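Local coordinates for protein methyl-coenzyme M reductase I beta subunit (Methanosarcina barkeri, PDB 1E6Y) that catalyses, as part of the nickel coenzyme F430-containing reductase complex, the final step of methanogenesis, releasing methane from methyl-coenzyme M with coenzyme B as reductant, at residues 35-40 with 420-425. Residues are numbered along the deposited sequence; the frame is centred on the assembly and turned at random.
Sequences IMDTKR and PEFREP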
ATOM      1  N   ILE E  35      11.678  21.427 -16.947  1.00  9.36           N
ATOM      2  CA  ILE E  35      10.797  20.296 -16.660  1.00  9.41           C
ATOM      3  C   ILE E  35      11.055  19.133 -17.619  1.00  9.93           C
ATOM      4  O   ILE E  35      11.234  17.995 -17.187  1.00  9.84           O
ATOM      5  CB  ILE E  35       9.312  20.718 -16.742  1.00  9.28           C
ATOM      6  CG1 ILE E  35       8.990  21.684 -15.598  1.00  9.11           C
ATOM      7  CG2 ILE E  35       8.395  19.496 -16.667  1.00  8.99           C
ATOM      8  CD1 ILE E  35       7.697  22.455 -15.799  1.00 10.83           C
ATOM      9  N   MET E  36      11.145  19.435 -18.911  1.00 10.28           N
ATOM     10  CA  MET E  36      11.432  18.417 -19.920  1.00 11.08           C
ATOM     11  C   MET E  36      12.772  17.719 -19.675  1.00 11.16           C
ATOM     12  O   MET E  36      12.857  16.492 -19.745  1.00 10.63           O
ATOM     13  CB  MET E  36      11.421  19.038 -21.319  1.00 11.82           C
ATOM     14  CG  MET E  36      11.852  18.089 -22.426  1.00 13.03           C
ATOM     15  SD  MET E  36      10.844  16.590 -22.547  1.00 14.77           S
ATOM     16  CE  MET E  36       9.359  17.251 -23.301  1.00 13.89           C
ATOM     17  N   ASP E  37      13.810  18.495 -19.382  1.00 10.85           N
ATOM     18  CA  ASP E  37      15.129  17.931 -19.116  1.00 11.50           C
ATOM     19  C   ASP E  37      15.145  17.105 -17.836  1.00 10.76           C
ATOM     20  O   ASP E  37      15.821  16.082 -17.760  1.00 10.64           O
ATOM     21  CB  ASP E  37      16.179  19.042 -19.033  1.00 12.44           C
ATOM     22  CG  ASP E  37      16.547  19.603 -20.398  1.00 15.10           C
ATOM     23  OD1 ASP E  37      16.046  19.094 -21.425  1.00 15.87           O
ATOM     24  OD2 ASP E  37      17.332  20.574 -20.443  1.00 15.48           O
ATOM     25  N   THR E  38      14.370  17.539 -16.847  1.00 10.10           N
ATOM     26  CA  THR E  38      14.217  16.791 -15.604  1.00  9.39           C
ATOM     27  C   THR E  38      13.484  15.475 -15.858  1.00  9.23           C
ATOM     28  O   THR E  38      13.882  14.427 -15.350  1.00  9.47           O
ATOM     29  CB  THR E  38      13.439  17.615 -14.559  1.00  9.54           C
ATOM     30  OG1 THR E  38      14.149  18.831 -14.296  1.00  9.73           O
ATOM     31  CG2 THR E  38      13.287  16.838 -13.259  1.00  9.86           C
ATOM     32  N   LYS E  39      12.453  15.526 -16.696  1.00  8.67           N
ATOM     33  CA  LYS E  39      11.690  14.331 -17.032  1.00  8.94           C
ATOM     34  C   LYS E  39      12.515  13.328 -17.838  1.00  9.29           C
ATOM     35  O   LYS E  39      12.468  12.129 -17.568  1.00  9.21           O
ATOM     36  CB  LYS E  39      10.427  14.700 -17.816  1.00  8.97           C
ATOM     37  CG  LYS E  39       9.365  15.416 -16.989  1.00  8.57           C
ATOM     38  CD  LYS E  39       8.173  15.815 -17.845  1.00  7.77           C
ATOM     39  CE  LYS E  39       7.371  14.602 -18.291  1.00  8.88           C
ATOM     40  NZ  LYS E  39       6.151  15.000 -19.048  1.00  8.67           N
ATOM     41  N   ARG E  40      13.296  13.817 -18.801  1.00  9.19           N
ATOM     42  CA  ARG E  40      13.898  12.908 -19.785  1.00  9.46           C
ATOM     43  C   ARG E  40      15.283  12.439 -19.418  1.00  9.80           C
ATOM     44  O   ARG E  40      15.891  11.642 -20.151  1.00  9.11           O
ATOM     45  CB  ARG E  40      13.925  13.621 -21.151  1.00 10.44           C
ATOM     46  CG  ARG E  40      15.046  14.646 -21.277  1.00 11.32           C
ATOM     47  CD  ARG E  40      14.844  15.504 -22.523  1.00 12.59           C
ATOM     48  NE  ARG E  40      15.877  16.495 -22.748  1.00 14.21           N
ATOM     49  CZ  ARG E  40      16.932  16.453 -23.552  1.00 15.37           C
ATOM     50  NH1 ARG E  40      17.183  15.398 -24.327  1.00 14.63           N
ATOM     51  NH2 ARG E  40      17.773  17.490 -23.620  1.00 15.96           N
ATOM     52  N   PRO E 420      23.342  24.144 -17.468  1.00 20.38           N
ATOM     53  CA  PRO E 420      23.366  25.588 -17.207  1.00 20.01           C
ATOM     54  C   PRO E 420      22.057  26.150 -16.656  1.00 19.18           C
ATOM     55  O   PRO E 420      22.064  26.958 -15.731  1.00 18.76           O
ATOM     56  CB  PRO E 420      23.716  26.207 -18.566  1.00 20.61           C
ATOM     57  CG  PRO E 420      23.928  25.054 -19.518  1.00 20.95           C
ATOM     58  CD  PRO E 420      24.053  23.806 -18.711  1.00 21.02           C
ATOM     59  N   GLU E 421      20.939  25.701 -17.218  1.00 18.29           N
ATOM     60  CA  GLU E 421      19.624  26.188 -16.818  1.00 18.74           C
ATOM     61  C   GLU E 421      19.213  25.678 -15.440  1.00 17.60           C
ATOM     62  O   GLU E 421      18.396  26.299 -14.759  1.00 16.24           O
ATOM     63  CB  GLU E 421      18.576  25.780 -17.854  1.00 21.30           C
ATOM     64  CG  GLU E 421      18.851  26.329 -19.250  1.00 25.43           C
ATOM     65  CD  GLU E 421      19.513  25.316 -20.176  1.00 27.86           C
ATOM     66  OE1 GLU E 421      18.999  25.128 -21.301  1.00 30.37           O
ATOM     67  OE2 GLU E 421      20.545  24.718 -19.796  1.00 28.54           O
ATOM     68  N   PHE E 422      19.779  24.540 -15.044  1.00 16.74           N
ATOM     69  CA  PHE E 422      19.535  23.970 -13.724  1.00 17.06           C
ATOM     70  C   PHE E 422      20.323  24.717 -12.651  1.00 16.81           C
ATOM     71  O   PHE E 422      19.786  25.028 -11.586  1.00 15.95           O
ATOM     72  CB  PHE E 422      19.918  22.485 -13.703  1.00 17.35           C
ATOM     73  CG  PHE E 422      18.884  21.573 -14.310  1.00 18.50           C
ATOM     74  CD1 PHE E 422      18.116  21.980 -15.396  1.00 19.45           C
ATOM     75  CD2 PHE E 422      18.702  20.286 -13.814  1.00 19.35           C
ATOM     76  CE1 PHE E 422      17.184  21.119 -15.978  1.00 19.99           C
ATOM     77  CE2 PHE E 422      17.773  19.421 -14.390  1.00 19.92           C
ATOM     78  CZ  PHE E 422      17.014  19.839 -15.473  1.00 19.03           C
ATOM     79  N   ARG E 423      21.580  25.040 -12.946  1.00 17.43           N
ATOM     80  CA  ARG E 423      22.431  25.699 -11.954  1.00 18.37           C
ATOM     81  C   ARG E 423      22.148  27.195 -11.883  1.00 17.21           C
ATOM     82  O   ARG E 423      22.370  27.815 -10.836  1.00 17.27           O
ATOM     83  CB  ARG E 423      23.910  25.439 -12.182  1.00 21.33           C
ATOM     84  CG  ARG E 423      24.470  26.020 -13.472  1.00 25.77           C
ATOM     85  CD  ARG E 423      25.976  26.262 -13.296  1.00 29.05           C
ATOM     86  NE  ARG E 423      26.501  26.694 -14.589  1.00 32.19           N
ATOM     87  CZ  ARG E 423      27.012  25.877 -15.510  1.00 33.44           C
ATOM     88  NH1 ARG E 423      27.444  26.385 -16.659  1.00 34.66           N
ATOM     89  NH2 ARG E 423      27.118  24.576 -15.292  1.00 34.56           N
ATOM     90  N   GLU E 424      21.654  27.781 -12.971  1.00 16.18           N
ATOM     91  CA  GLU E 424      21.323  29.205 -12.976  1.00 15.50           C
ATOM     92  C   GLU E 424      19.908  29.470 -13.478  1.00 14.12           C
ATOM     93  O   GLU E 424      19.712  30.048 -14.548  1.00 13.88           O
ATOM     94  CB  GLU E 424      22.339  29.983 -13.818  1.00 16.52           C
ATOM     95  CG  GLU E 424      23.748  29.956 -13.252  1.00 18.53           C
ATOM     96  CD  GLU E 424      24.646  31.002 -13.869  1.00 19.73           C
ATOM     97  OE1 GLU E 424      25.106  30.793 -15.011  1.00 21.05           O
ATOM     98  OE2 GLU E 424      24.908  32.027 -13.203  1.00 20.53           O
ATOM     99  N   PRO E 425      18.895  29.072 -12.689  1.00 13.36           N
ATOM    100  CA  PRO E 425      17.504  29.034 -13.152  1.00 12.64           C
ATOM    101  C   PRO E 425      16.868  30.409 -13.333  1.00 12.33           C
ATOM    102  O   PRO E 425      15.995  30.576 -14.181  1.00 12.34           O
ATOM    103  CB  PRO E 425      16.793  28.210 -12.080  1.00 12.92           C
ATOM    104  CG  PRO E 425      17.610  28.425 -10.853  1.00 13.09           C
ATOM    105  CD  PRO E 425      19.033  28.492 -11.338  1.00 13.03           C
TER
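With CG anti to its own carbonyl carbon (chi1 -79°), Phe422 sends its ring from the short helix 420-423 toward the 35-40 turns, where Thr38 carries OG1 beside its backbone N, near the para carbon. That carbon does the touching: Phe422 CZ lies 3.3 Å from Thr38 OG1 and 3.7 Å from Asp37 CB, both oblique to the ring, while the backbone N of Thr38 sits at the ring edge, in its plane. One ring thus touches two consecutive helical residues, and the 9.1 Å between the CA atoms of Thr38 and Phe422 shows that it bridges well-separated backbones. Thr38 OG1 finds its polar partners in Ile34 O and Tyr214 OH; its contact with Phe422 is one of packing. On Asp37 the ring meets the methylene, and the carboxylate is engaged separately by Arg40, whose NE and NH2 approach side-on and both reach OD1 from one face of the carboxylate, tilted out of its plane, at 2.9 and 3.2 Å. The NE bond is the straighter (164° against 139°). OD1 lies in the guanidinium plane, and these two bonds, with those from NH1 to Ser112 O and Asp96 O, limit the group's freedom to turn. Replacing Asp37 by an alanine would leave CB against the ring but would probably deprive NE and NH2 of Arg40 of their carboxylate mate. This small, buried contact (133 Å²) joins helix 29-40 to the short helix 420-423; Ile174 touches both Thr38 and Phe422, and helix 204-221 packs against Ile35 and Pro425.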